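Local coordinates for protein DsbA-like disulfide oxidoreductase (Wolbachia endosymbiont of Drosophila melanogaster, PDB 6EEZ) that catalyses thiol-disulfide exchange as a DsbA-like member of the thioredoxin superfamily and acts as a homotrimeric disulfide isomerase, at residues 25-31 against 64-69; 40-44 against 100-104; 164-169 against 181-185. All coordinates share one frame; numbering follows the deposited sequence.

In the fold
Three contacts sample one thioredoxin-type fold from its centre outward. Interactions 1 and 2 are buried and meet directly: Arg69 and Leu41 lie side by side on neighbouring strands of the central sheet, and the Phe68 ring packs on His100 of helix 96-105. Interaction 3 sits nearer the surface, its centre about 17 Å from the centre of the chain, and reaches the same sheet through its last strand, 167-170; Val182 touches Ile64 of interaction 1. The chemistry follows the place. Strand pairing and a cation-pi stack secure the edge in 25-31 against 64-69, aromatic and apolar groups fill 40-44 against 100-104, and a lysine salt bridge ties 164-169 to 181-185.

Interaction 1. Residues 25-31 against 64-69; sequences YPYSGNE and IKYIFR
Tyr25 and Arg69 meet face to face: the guanidinium lies flat on the phenol ring, its CZ 3.5 Å from the Tyr25 ring centroid and the planes only 10° apart. Arg69 CD rests over the same ring in a CH-pi contact. A bend at chi2 (-57°) brings the arginine chain round to this position, and both polar ends are held by helix 137-154, Tyr25 OH by the carbonyl of Met143 and Arg69 NH1 by Ser147. This is the tight end of an antiparallel pairing that adds edge strand 27-29 to the thioredoxin-type sheet. Phe68 N donates to Pro26 O at 2.8 Å, and Ser28 and Tyr66 exchange a reciprocal pair of bonds, with Tyr66 N to Ser28 O at 2.8 Å. On one face of the sheet Ser28 OG comes to the edge of the Phe68 ring, 3.4 Å from CE2. The other end is looser and nearer solvent. Asn30 N still reaches Ile64 O at 2.8 Å, but Gly29 and Glu31 are exposed, and Lys65 crosses Tyr27 at about a right angle, laying its CD over the ring while NZ stays 5.3 Å from the centroid, at most a weak attraction. Backbone bonds thus run from Pro26 to Asn30, while the close, nearly parallel cation-pi stack belongs to the buried end, where the ring's pi electrons would be expected to stabilise the cation.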
ATOM      1  N   TYR A  25       2.931  -6.358   7.440  1.00 35.68           N
ATOM      2  CA  TYR A  25       2.234  -5.255   6.784  1.00 35.54           C
ATOM      3  C   TYR A  25       0.863  -5.708   6.310  1.00 35.39           C
ATOM      4  O   TYR A  25       0.661  -6.890   6.123  1.00 35.28           O
ATOM      5  CB  TYR A  25       3.065  -4.717   5.608  1.00 34.60           C
ATOM      6  CG  TYR A  25       4.177  -3.811   6.046  1.00 35.21           C
ATOM      7  CD1 TYR A  25       3.952  -2.456   6.269  1.00 36.29           C
ATOM      8  CD2 TYR A  25       5.463  -4.307   6.251  1.00 34.75           C
ATOM      9  CE1 TYR A  25       4.989  -1.617   6.684  1.00 36.31           C
ATOM     10  CE2 TYR A  25       6.492  -3.490   6.656  1.00 35.09           C
ATOM     11  CZ  TYR A  25       6.261  -2.141   6.873  1.00 35.59           C
ATOM     12  OH  TYR A  25       7.312  -1.328   7.280  1.00 35.54           O
ATOM     13  N   PRO A  26      -0.074  -4.774   6.104  1.00 35.44           N
ATOM     14  CA  PRO A  26      -1.441  -5.199   5.766  1.00 35.37           C
ATOM     15  C   PRO A  26      -1.517  -5.817   4.390  1.00 34.02           C
ATOM     16  O   PRO A  26      -0.837  -5.320   3.481  1.00 33.29           O
ATOM     17  CB  PRO A  26      -2.266  -3.888   5.804  1.00 36.13           C
ATOM     18  CG  PRO A  26      -1.418  -2.901   6.506  1.00 36.86           C
ATOM     19  CD  PRO A  26       0.025  -3.314   6.229  1.00 36.01           C
ATOM     20  N   TYR A  27      -2.372  -6.829   4.234  1.00 35.82           N
ATOM     21  CA  TYR A  27      -2.549  -7.494   2.963  1.00 34.87           C
ATOM     22  C   TYR A  27      -4.018  -7.900   2.715  1.00 35.29           C
ATOM     23  O   TYR A  27      -4.805  -8.087   3.647  1.00 36.05           O
ATOM     24  CB  TYR A  27      -1.641  -8.743   2.880  1.00 34.62           C
ATOM     25  CG  TYR A  27      -2.195  -9.953   3.630  1.00 35.41           C
ATOM     26  CD1 TYR A  27      -3.103 -10.793   3.027  1.00 35.76           C
ATOM     27  CD2 TYR A  27      -1.810 -10.231   4.932  1.00 36.52           C
ATOM     28  CE1 TYR A  27      -3.646 -11.874   3.697  1.00 37.33           C
ATOM     29  CE2 TYR A  27      -2.336 -11.329   5.627  1.00 38.01           C
ATOM     30  CZ  TYR A  27      -3.264 -12.147   4.996  1.00 38.56           C
ATOM     31  OH  TYR A  27      -3.835 -13.249   5.624  1.00 40.50           O
ATOM     32  N   SER A  28      -4.366  -8.058   1.441  1.00 36.13           N
ATOM     33  CA  SER A  28      -5.641  -8.661   1.052  1.00 37.15           C
ATOM     34  C   SER A  28      -5.396  -9.750   0.035  1.00 36.56           C
ATOM     35  O   SER A  28      -4.315  -9.844  -0.552  1.00 35.79           O
ATOM     36  CB  SER A  28      -6.591  -7.611   0.476  1.00 37.92           C
ATOM     37  OG  SER A  28      -6.843  -6.595   1.427  1.00 38.80           O
ATOM     38  N   GLY A  29      -6.408 -10.570  -0.175  1.00 35.36           N
ATOM     39  CA  GLY A  29      -6.321 -11.631  -1.144  1.00 35.46           C
ATOM     40  C   GLY A  29      -5.900 -12.931  -0.488  1.00 35.93           C
ATOM     41  O   GLY A  29      -6.187 -13.169   0.693  1.00 36.25           O
ATOM     42  N   ASN A  30      -5.230 -13.789  -1.251  1.00 39.09           N
ATOM     43  CA  ASN A  30      -4.937 -15.124  -0.764  1.00 39.76           C
ATOM     44  C   ASN A  30      -3.611 -15.147  -0.029  1.00 39.25           C
ATOM     45  O   ASN A  30      -2.546 -15.034  -0.636  1.00 38.76           O
ATOM     46  CB  ASN A  30      -4.937 -16.111  -1.916  1.00 40.29           C
ATOM     47  CG  ASN A  30      -4.657 -17.518  -1.471  1.00 41.46           C
ATOM     48  OD1 ASN A  30      -4.558 -17.809  -0.272  1.00 41.70           O
ATOM     49  ND2 ASN A  30      -4.546 -18.418  -2.435  1.00 43.05           N
ATOM     50  N   GLU A  31      -3.704 -15.283   1.289  1.00 43.12           N
ATOM     51  CA  GLU A  31      -2.553 -15.344   2.182  1.00 43.45           C
ATOM     52  C   GLU A  31      -1.532 -16.366   1.713  1.00 43.87           C
ATOM     53  O   GLU A  31      -0.329 -16.180   1.896  1.00 43.17           O
ATOM     54  CB  GLU A  31      -3.014 -15.694   3.603  1.00 45.06           C
ATOM     55  CG  GLU A  31      -1.897 -15.783   4.648  1.00 45.96           C
ATOM     56  CD  GLU A  31      -2.429 -16.165   6.037  1.00 47.92           C
ATOM     57  OE1 GLU A  31      -3.536 -16.761   6.129  1.00 49.21           O
ATOM     58  OE2 GLU A  31      -1.745 -15.874   7.043  1.00 48.45           O
ATOM     59  N   ILE A  64      -3.893 -13.567  -6.095  1.00 34.38           N
ATOM     60  CA  ILE A  64      -2.680 -13.039  -5.490  1.00 33.01           C
ATOM     61  C   ILE A  64      -2.828 -12.726  -4.015  1.00 32.21           C
ATOM     62  O   ILE A  64      -3.935 -12.708  -3.470  1.00 32.55           O
ATOM     63  CB  ILE A  64      -2.203 -11.741  -6.213  1.00 33.57           C
ATOM     64  CG1 ILE A  64      -3.143 -10.571  -5.918  1.00 33.30           C
ATOM     65  CG2 ILE A  64      -2.070 -11.987  -7.702  1.00 34.66           C
ATOM     66  CD1 ILE A  64      -2.771  -9.287  -6.607  1.00 32.56           C
ATOM     67  N   LYS A  65      -1.684 -12.479  -3.378  1.00 34.31           N
ATOM     68  CA  LYS A  65      -1.665 -11.763  -2.127  1.00 33.69           C
ATOM     69  C   LYS A  65      -1.208 -10.361  -2.485  1.00 33.09           C
ATOM     70  O   LYS A  65      -0.240 -10.192  -3.224  1.00 33.12           O
ATOM     71  CB  LYS A  65      -0.741 -12.403  -1.086  1.00 33.56           C
ATOM     72  CG  LYS A  65      -0.817 -11.710   0.280  1.00 33.94           C
ATOM     73  CD  LYS A  65      -0.020 -12.428   1.375  1.00 35.22           C
ATOM     74  CE  LYS A  65       1.483 -12.073   1.332  1.00 34.92           C
ATOM     75  NZ  LYS A  65       2.175 -12.180   2.679  1.00 35.75           N
ATOM     76  N   TYR A  66      -1.914  -9.367  -1.971  1.00 30.81           N
ATOM     77  CA  TYR A  66      -1.571  -7.972  -2.193  1.00 30.41           C
ATOM     78  C   TYR A  66      -1.219  -7.312  -0.867  1.00 30.49           C
ATOM     79  O   TYR A  66      -2.072  -7.139   0.004  1.00 30.95           O
ATOM     80  CB  TYR A  66      -2.715  -7.241  -2.862  1.00 30.98           C
ATOM     81  CG  TYR A  66      -2.341  -5.859  -3.401  1.00 30.55           C
ATOM     82  CD1 TYR A  66      -2.232  -4.758  -2.550  1.00 30.54           C
ATOM     83  CD2 TYR A  66      -2.116  -5.665  -4.755  1.00 30.56           C
ATOM     84  CE1 TYR A  66      -1.889  -3.478  -3.050  1.00 30.70           C
ATOM     85  CE2 TYR A  66      -1.780  -4.414  -5.256  1.00 30.79           C
ATOM     86  CZ  TYR A  66      -1.675  -3.329  -4.402  1.00 30.70           C
ATOM     87  OH  TYR A  66      -1.354  -2.116  -4.930  1.00 30.62           O
ATOM     88  N   ILE A  67       0.047  -6.942  -0.727  1.00 29.67           N
ATOM     89  CA  ILE A  67       0.540  -6.266   0.467  1.00 30.20           C
ATOM     90  C   ILE A  67       0.510  -4.755   0.234  1.00 30.09           C
ATOM     91  O   ILE A  67       0.856  -4.294  -0.846  1.00 29.23           O
ATOM     92  CB  ILE A  67       1.962  -6.734   0.808  1.00 30.59           C
ATOM     93  CG1 ILE A  67       1.946  -8.234   1.053  1.00 30.90           C
ATOM     94  CG2 ILE A  67       2.531  -5.983   2.015  1.00 31.71           C
ATOM     95  CD1 ILE A  67       3.301  -8.837   1.226  1.00 31.37           C
ATOM     96  N   PHE A  68       0.088  -4.000   1.246  1.00 32.85           N
ATOM     97  CA  PHE A  68      -0.046  -2.533   1.161  1.00 33.08           C
ATOM     98  C   PHE A  68       1.080  -1.859   1.917  1.00 33.44           C
ATOM     99  O   PHE A  68       1.217  -2.036   3.137  1.00 34.49           O
ATOM    100  CB  PHE A  68      -1.382  -2.058   1.733  1.00 33.99           C
ATOM    101  CG  PHE A  68      -2.584  -2.637   1.034  1.00 33.89           C
ATOM    102  CD1 PHE A  68      -3.051  -2.089  -0.153  1.00 33.98           C
ATOM    103  CD2 PHE A  68      -3.240  -3.732   1.566  1.00 33.89           C
ATOM    104  CE1 PHE A  68      -4.168  -2.621  -0.806  1.00 34.08           C
ATOM    105  CE2 PHE A  68      -4.369  -4.278   0.919  1.00 33.96           C
ATOM    106  CZ  PHE A  68      -4.816  -3.715  -0.276  1.00 33.91           C
ATOM    107  N   ARG A  69       1.899  -1.104   1.180  1.00 32.85           N
ATOM    108  CA  ARG A  69       2.939  -0.285   1.787  1.00 33.32           C
ATOM    109  C   ARG A  69       2.609   1.186   1.736  1.00 33.36           C
ATOM    110  O   ARG A  69       2.648   1.810   0.688  1.00 32.13           O
ATOM    111  CB  ARG A  69       4.265  -0.533   1.100  1.00 32.71           C
ATOM    112  CG  ARG A  69       4.780  -1.897   1.402  1.00 33.84           C
ATOM    113  CD  ARG A  69       4.918  -2.071   2.898  1.00 36.14           C
ATOM    114  NE  ARG A  69       5.909  -3.084   3.170  1.00 37.05           N
ATOM    115  CZ  ARG A  69       7.169  -2.870   3.515  1.00 37.42           C
ATOM    116  NH1 ARG A  69       7.638  -1.654   3.704  1.00 37.20           N
ATOM    117  NH2 ARG A  69       7.948  -3.910   3.714  1.00 37.65           N
TER

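Interaction 2. Residues 40-44 against 100-104; sequences FLDYS and HHAAL
Tyr43 sets its CG beside the backbone N and anti to the carbonyl carbon (chi1 -74°), while the His100 imidazole is carried anti to its own backbone N (chi1 170°); together these torsions bring the phenol of Tyr43 up to the imidazole. Tyr43 OH lies 3.3 Å from His100 ND1, a weak hydrogen bond in which either could be the donor. The two rings form an offset edge-to-face pair, the edge of Tyr43 directed at the face of His100, with planes at 72° and centroids 5.6 Å apart. One turn along the helix, Ala103 CB sits over a face of the Tyr43 ring, 3.8 Å from its centroid, in a CH-pi contact. Leu104 comes from a different side: its CD2 approaches the ring edge near the plane, 3.6 Å from Tyr43 CD1. The tyrosine is thus bordered by three residues, His100, Ala103 and Leu104, on one side of the helix. In the thioredoxin-type fold this is the place where central strand 36-41 runs out toward the CxxC pair Cys45 and Cys48, joined here as a disulfide and presumably the redox-active site as in other thioredoxin-type proteins, and helix 96-105 packs against that exit. Just beyond the strand, Asp42 OD1 accepts from Ser44 N at 2.8 Å, an Asx turn on the approach to Cys45; the same oxygen also hydrogen-bonds with Ser78 OG. On the strand itself, Leu41 CD2 reaches Leu104 CD1 at 3.7 Å and also lies against His100 CE1. Tyr43 OH has a further weak hydrogen bond to Tyr96 OH.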
ATOM      1  N   PHE A  40       2.969   0.308  -3.393  1.00 27.96           N
ATOM      2  CA  PHE A  40       3.509   1.467  -2.656  1.00 29.04           C
ATOM      3  C   PHE A  40       2.754   2.728  -3.041  1.00 29.67           C
ATOM      4  O   PHE A  40       2.790   3.128  -4.198  1.00 28.85           O
ATOM      5  CB  PHE A  40       5.004   1.650  -2.934  1.00 28.47           C
ATOM      6  CG  PHE A  40       5.867   0.522  -2.430  1.00 27.99           C
ATOM      7  CD1 PHE A  40       6.003  -0.640  -3.165  1.00 27.35           C
ATOM      8  CD2 PHE A  40       6.545   0.634  -1.223  1.00 28.64           C
ATOM      9  CE1 PHE A  40       6.808  -1.676  -2.716  1.00 27.26           C
ATOM     10  CE2 PHE A  40       7.334  -0.385  -0.759  1.00 28.49           C
ATOM     11  CZ  PHE A  40       7.476  -1.555  -1.516  1.00 27.85           C
ATOM     12  N   LEU A  41       2.085   3.348  -2.064  1.00 33.02           N
ATOM     13  CA  LEU A  41       1.113   4.427  -2.308  1.00 33.54           C
ATOM     14  C   LEU A  41       1.213   5.575  -1.294  1.00 33.96           C
ATOM     15  O   LEU A  41       1.533   5.376  -0.129  1.00 34.56           O
ATOM     16  CB  LEU A  41      -0.324   3.862  -2.287  1.00 34.90           C
ATOM     17  CG  LEU A  41      -0.926   3.422  -3.638  1.00 34.56           C
ATOM     18  CD1 LEU A  41      -0.309   2.112  -4.288  1.00 33.87           C
ATOM     19  CD2 LEU A  41      -2.443   3.285  -3.508  1.00 35.45           C
ATOM     20  N   ASP A  42       0.950   6.780  -1.784  1.00 32.67           N
ATOM     21  CA  ASP A  42       0.718   7.967  -0.969  1.00 33.51           C
ATOM     22  C   ASP A  42      -0.743   8.321  -1.205  1.00 34.91           C
ATOM     23  O   ASP A  42      -1.176   8.440  -2.354  1.00 35.42           O
ATOM     24  CB  ASP A  42       1.638   9.118  -1.370  1.00 33.40           C
ATOM     25  CG  ASP A  42       1.479  10.337  -0.494  1.00 34.49           C
ATOM     26  OD1 ASP A  42       0.344  10.882  -0.379  1.00 35.94           O
ATOM     27  OD2 ASP A  42       2.510  10.762   0.084  1.00 34.23           O
ATOM     28  N   TYR A  43      -1.512   8.472  -0.131  1.00 35.37           N
ATOM     29  CA  TYR A  43      -2.945   8.696  -0.281  1.00 37.19           C
ATOM     30  C   TYR A  43      -3.314  10.025  -0.979  1.00 38.41           C
ATOM     31  O   TYR A  43      -4.382  10.116  -1.599  1.00 39.96           O
ATOM     32  CB  TYR A  43      -3.611   8.620   1.089  1.00 37.97           C
ATOM     33  CG  TYR A  43      -3.723   7.216   1.604  1.00 37.47           C
ATOM     34  CD1 TYR A  43      -4.370   6.233   0.862  1.00 37.90           C
ATOM     35  CD2 TYR A  43      -3.196   6.868   2.833  1.00 36.81           C
ATOM     36  CE1 TYR A  43      -4.466   4.949   1.328  1.00 37.27           C
ATOM     37  CE2 TYR A  43      -3.303   5.595   3.313  1.00 36.66           C
ATOM     38  CZ  TYR A  43      -3.929   4.635   2.556  1.00 36.51           C
ATOM     39  OH  TYR A  43      -4.012   3.346   3.033  1.00 36.41           O
ATOM     40  N   SER A  44      -2.449  11.039  -0.902  1.00 39.62           N
ATOM     41  CA  SER A  44      -2.745  12.344  -1.505  1.00 40.45           C
ATOM     42  C   SER A  44      -2.241  12.444  -2.948  1.00 40.27           C
ATOM     43  O   SER A  44      -2.415  13.468  -3.603  1.00 41.40           O
ATOM     44  CB  SER A  44      -2.121  13.480  -0.678  1.00 40.74           C
ATOM     45  OG  SER A  44      -2.342  13.317   0.719  1.00 41.45           O
ATOM     46  N   HIS A 100      -8.314   2.326   3.494  1.00 42.25           N
ATOM     47  CA  HIS A 100      -7.457   2.501   2.325  1.00 40.88           C
ATOM     48  C   HIS A 100      -8.220   3.076   1.141  1.00 40.40           C
ATOM     49  O   HIS A 100      -7.817   4.083   0.557  1.00 40.12           O
ATOM     50  CB  HIS A 100      -6.829   1.152   1.940  1.00 39.43           C
ATOM     51  CG  HIS A 100      -6.125   1.140   0.616  1.00 37.09           C
ATOM     52  ND1 HIS A 100      -4.762   1.338   0.493  1.00 35.62           N
ATOM     53  CD2 HIS A 100      -6.581   0.917  -0.639  1.00 35.69           C
ATOM     54  CE1 HIS A 100      -4.409   1.239  -0.773  1.00 33.41           C
ATOM     55  NE2 HIS A 100      -5.494   0.984  -1.488  1.00 33.43           N
ATOM     56  N   HIS A 101      -9.325   2.424   0.793  1.00 43.25           N
ATOM     57  CA  HIS A 101     -10.057   2.763  -0.417  1.00 42.92           C
ATOM     58  C   HIS A 101     -10.791   4.097  -0.248  1.00 44.48           C
ATOM     59  O   HIS A 101     -10.879   4.900  -1.194  1.00 44.52           O
ATOM     60  CB  HIS A 101     -11.052   1.652  -0.775  1.00 42.56           C
ATOM     61  CG  HIS A 101     -11.586   1.757  -2.163  1.00 41.65           C
ATOM     62  ND1 HIS A 101     -12.838   2.258  -2.441  1.00 43.01           N
ATOM     63  CD2 HIS A 101     -11.029   1.446  -3.357  1.00 39.84           C
ATOM     64  CE1 HIS A 101     -13.033   2.243  -3.747  1.00 42.32           C
ATOM     65  NE2 HIS A 101     -11.952   1.752  -4.326  1.00 40.51           N
ATOM     66  N   ALA A 102     -11.313   4.337   0.951  1.00 42.98           N
ATOM     67  CA  ALA A 102     -11.941   5.626   1.238  1.00 43.95           C
ATOM     68  C   ALA A 102     -10.919   6.753   1.178  1.00 44.04           C
ATOM     69  O   ALA A 102     -11.227   7.832   0.701  1.00 44.97           O
ATOM     70  CB  ALA A 102     -12.623   5.612   2.599  1.00 44.74           C
ATOM     71  N   ALA A 103      -9.704   6.516   1.665  1.00 43.35           N
ATOM     72  CA  ALA A 103      -8.689   7.558   1.646  1.00 42.87           C
ATOM     73  C   ALA A 103      -8.338   7.903   0.199  1.00 41.95           C
ATOM     74  O   ALA A 103      -8.201   9.079  -0.161  1.00 42.36           O
ATOM     75  CB  ALA A 103      -7.463   7.124   2.411  1.00 41.89           C
ATOM     76  N   LEU A 104      -8.203   6.876  -0.630  1.00 41.12           N
ATOM     77  CA  LEU A 104      -7.961   7.086  -2.051  1.00 40.47           C
ATOM     78  C   LEU A 104      -9.157   7.761  -2.740  1.00 41.75           C
ATOM     79  O   LEU A 104      -8.984   8.472  -3.734  1.00 41.81           O
ATOM     80  CB  LEU A 104      -7.640   5.767  -2.730  1.00 38.49           C
ATOM     81  CG  LEU A 104      -6.275   5.177  -2.353  1.00 37.05           C
ATOM     82  CD1 LEU A 104      -6.082   3.817  -3.051  1.00 35.34           C
ATOM     83  CD2 LEU A 104      -5.103   6.145  -2.682  1.00 37.14           C
TER

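Interaction 3. Residues 164-169 against 181-185; sequences IGDSLF and KVDEL
A type II' beta turn from Ile164 to Ser167, closed by reciprocal backbone bonds between these two residues, reverses the chain beside helix 175-185, with Gly165 at its second position, at positive phi (63°). Lys181 reaches across from the helix. Its chain bends at chi2 (71°) and then runs extended, delivering NZ to Ser167 OG at 2.7 Å and to Asp166 OD1 at 2.9 Å, the second a salt bridge met nearly along the carboxylate C-O axis. Behind the ammonium, the methylene part of the same side chain lies against Phe169, with Lys181 CB 4.1 Å from Phe169 CZ. The turn is the hairpin joining strands 161-164 and 167-170, the final two strands of the thioredoxin-type sheet, and the helix is the C-terminal one that packs on them. Glu184 OE2, about one helical turn on from Lys181, adds a long, weak bond to NZ at 3.4 Å, so two carboxylates share the lysine and would be expected to favour its charged form. Alongside these polar groups the contact is apolar: Ile164 CG2 touches Leu185 CD1 at 3.8 Å, and Ile164 CD1 lies 4.2 Å from Val182 CG2.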
ATOM      1  N   ILE A 164       5.321  -7.037  -8.553  1.00 26.31           N
ATOM      2  CA  ILE A 164       4.746  -8.378  -8.625  1.00 27.71           C
ATOM      3  C   ILE A 164       5.844  -9.359  -9.020  1.00 29.31           C
ATOM      4  O   ILE A 164       6.407  -9.243 -10.100  1.00 30.65           O
ATOM      5  CB  ILE A 164       3.610  -8.471  -9.662  1.00 29.30           C
ATOM      6  CG1 ILE A 164       2.559  -7.374  -9.438  1.00 27.90           C
ATOM      7  CG2 ILE A 164       2.990  -9.838  -9.627  1.00 30.57           C
ATOM      8  CD1 ILE A 164       1.475  -7.315 -10.557  1.00 29.37           C
ATOM      9  N   GLY A 165       6.104 -10.341  -8.164  1.00 31.46           N
ATOM     10  CA  GLY A 165       7.100 -11.349  -8.449  1.00 33.14           C
ATOM     11  C   GLY A 165       8.483 -10.704  -8.556  1.00 32.42           C
ATOM     12  O   GLY A 165       8.956 -10.117  -7.583  1.00 30.63           O
ATOM     13  N   ASP A 166       9.097 -10.773  -9.738  1.00 39.29           N
ATOM     14  CA  ASP A 166      10.421 -10.194  -9.963  1.00 39.66           C
ATOM     15  C   ASP A 166      10.348  -8.938 -10.819  1.00 39.64           C
ATOM     16  O   ASP A 166      11.374  -8.474 -11.339  1.00 40.41           O
ATOM     17  CB  ASP A 166      11.354 -11.222 -10.623  1.00 42.02           C
ATOM     18  CG  ASP A 166      10.814 -11.749 -11.939  1.00 44.60           C
ATOM     19  OD1 ASP A 166       9.653 -11.428 -12.286  1.00 45.06           O
ATOM     20  OD2 ASP A 166      11.549 -12.509 -12.619  1.00 46.41           O
ATOM     21  N   SER A 167       9.141  -8.383 -10.931  1.00 33.36           N
ATOM     22  CA  SER A 167       8.876  -7.210 -11.752  1.00 34.21           C
ATOM     23  C   SER A 167       8.437  -5.983 -10.962  1.00 32.59           C
ATOM     24  O   SER A 167       7.839  -6.079  -9.897  1.00 30.47           O
ATOM     25  CB  SER A 167       7.802  -7.535 -12.780  1.00 36.30           C
ATOM     26  OG  SER A 167       8.257  -8.545 -13.663  1.00 37.95           O
ATOM     27  N   LEU A 168       8.719  -4.810 -11.506  1.00 34.68           N
ATOM     28  CA  LEU A 168       8.376  -3.580 -10.817  1.00 33.54           C
ATOM     29  C   LEU A 168       7.732  -2.670 -11.836  1.00 35.23           C
ATOM     30  O   LEU A 168       8.339  -2.338 -12.851  1.00 37.41           O
ATOM     31  CB  LEU A 168       9.620  -2.960 -10.158  1.00 32.88           C
ATOM     32  CG  LEU A 168       9.402  -1.889  -9.076  1.00 31.04           C
ATOM     33  CD1 LEU A 168      10.623  -1.734  -8.168  1.00 30.35           C
ATOM     34  CD2 LEU A 168       9.100  -0.615  -9.729  1.00 31.86           C
ATOM     35  N   PHE A 169       6.469  -2.327 -11.559  1.00 32.24           N
ATOM     36  CA  PHE A 169       5.647  -1.474 -12.423  1.00 34.09           C
ATOM     37  C   PHE A 169       5.511  -0.083 -11.816  1.00 31.98           C
ATOM     38  O   PHE A 169       5.106   0.046 -10.674  1.00 29.41           O
ATOM     39  CB  PHE A 169       4.268  -2.095 -12.621  1.00 34.52           C
ATOM     40  CG  PHE A 169       4.304  -3.440 -13.286  1.00 36.68           C
ATOM     41  CD1 PHE A 169       4.358  -3.545 -14.666  1.00 38.57           C
ATOM     42  CD2 PHE A 169       4.301  -4.590 -12.529  1.00 35.34           C
ATOM     43  CE1 PHE A 169       4.396  -4.776 -15.276  1.00 39.27           C
ATOM     44  CE2 PHE A 169       4.338  -5.828 -13.135  1.00 36.47           C
ATOM     45  CZ  PHE A 169       4.384  -5.918 -14.515  1.00 38.38           C
ATOM     46  N   LYS A 181       0.838 -10.428 -16.233  1.00 43.77           N
ATOM     47  CA  LYS A 181       1.975 -10.808 -15.403  1.00 42.96           C
ATOM     48  C   LYS A 181       1.541 -11.761 -14.303  1.00 41.96           C
ATOM     49  O   LYS A 181       2.202 -12.764 -14.049  1.00 42.81           O
ATOM     50  CB  LYS A 181       2.642  -9.584 -14.787  1.00 42.14           C
ATOM     51  CG  LYS A 181       3.827  -9.915 -13.885  1.00 41.64           C
ATOM     52  CD  LYS A 181       5.039 -10.418 -14.648  1.00 43.05           C
ATOM     53  CE  LYS A 181       6.147 -10.786 -13.664  1.00 42.11           C
ATOM     54  NZ  LYS A 181       7.499 -11.094 -14.239  1.00 42.85           N
ATOM     55  N   VAL A 182       0.432 -11.449 -13.646  1.00 38.68           N
ATOM     56  CA  VAL A 182      -0.130 -12.352 -12.639  1.00 37.85           C
ATOM     57  C   VAL A 182      -0.446 -13.737 -13.195  1.00 40.13           C
ATOM     58  O   VAL A 182      -0.232 -14.734 -12.523  1.00 40.51           O
ATOM     59  CB  VAL A 182      -1.414 -11.783 -12.035  1.00 35.93           C
ATOM     60  CG1 VAL A 182      -2.181 -12.872 -11.240  1.00 35.88           C
ATOM     61  CG2 VAL A 182      -1.097 -10.606 -11.163  1.00 33.57           C
ATOM     62  N   ASP A 183      -0.984 -13.803 -14.405  1.00 48.94           N
ATOM     63  CA  ASP A 183      -1.364 -15.092 -14.995  1.00 51.16           C
ATOM     64  C   ASP A 183      -0.131 -15.878 -15.391  1.00 53.01           C
ATOM     65  O   ASP A 183      -0.055 -17.089 -15.199  1.00 54.30           O
ATOM     66  CB  ASP A 183      -2.262 -14.904 -16.223  1.00 52.15           C
ATOM     67  CG  ASP A 183      -3.707 -14.723 -15.865  1.00 51.76           C
ATOM     68  OD1 ASP A 183      -4.015 -14.661 -14.653  1.00 50.26           O
ATOM     69  OD2 ASP A 183      -4.543 -14.661 -16.796  1.00 53.13           O
ATOM     70  N   GLU A 184       0.819 -15.168 -15.984  1.00 54.24           N
ATOM     71  CA  GLU A 184       2.096 -15.741 -16.364  1.00 55.29           C
ATOM     72  C   GLU A 184       2.740 -16.411 -15.154  1.00 54.73           C
ATOM     73  O   GLU A 184       3.215 -17.542 -15.238  1.00 56.26           O
ATOM     74  CB  GLU A 184       2.979 -14.636 -16.952  1.00 55.00           C
ATOM     75  CG  GLU A 184       4.474 -14.897 -17.017  1.00 55.60           C
ATOM     76  CD  GLU A 184       5.261 -13.602 -17.162  1.00 55.42           C
ATOM     77  OE1 GLU A 184       4.875 -12.765 -18.009  1.00 55.90           O
ATOM     78  OE2 GLU A 184       6.244 -13.410 -16.410  1.00 54.98           O
ATOM     79  N   LEU A 185       2.725 -15.719 -14.021  1.00 46.06           N
ATOM     80  CA  LEU A 185       3.300 -16.240 -12.789  1.00 45.44           C
ATOM     81  C   LEU A 185       2.435 -17.324 -12.129  1.00 46.51           C
ATOM     82  O   LEU A 185       2.931 -18.087 -11.318  1.00 47.24           O
ATOM     83  CB  LEU A 185       3.524 -15.103 -11.798  1.00 43.19           C
ATOM     84  CG  LEU A 185       4.562 -14.042 -12.170  1.00 42.46           C
ATOM     85  CD1 LEU A 185       4.496 -12.896 -11.192  1.00 40.84           C
ATOM     86  CD2 LEU A 185       5.961 -14.628 -12.202  1.00 42.57           C
TER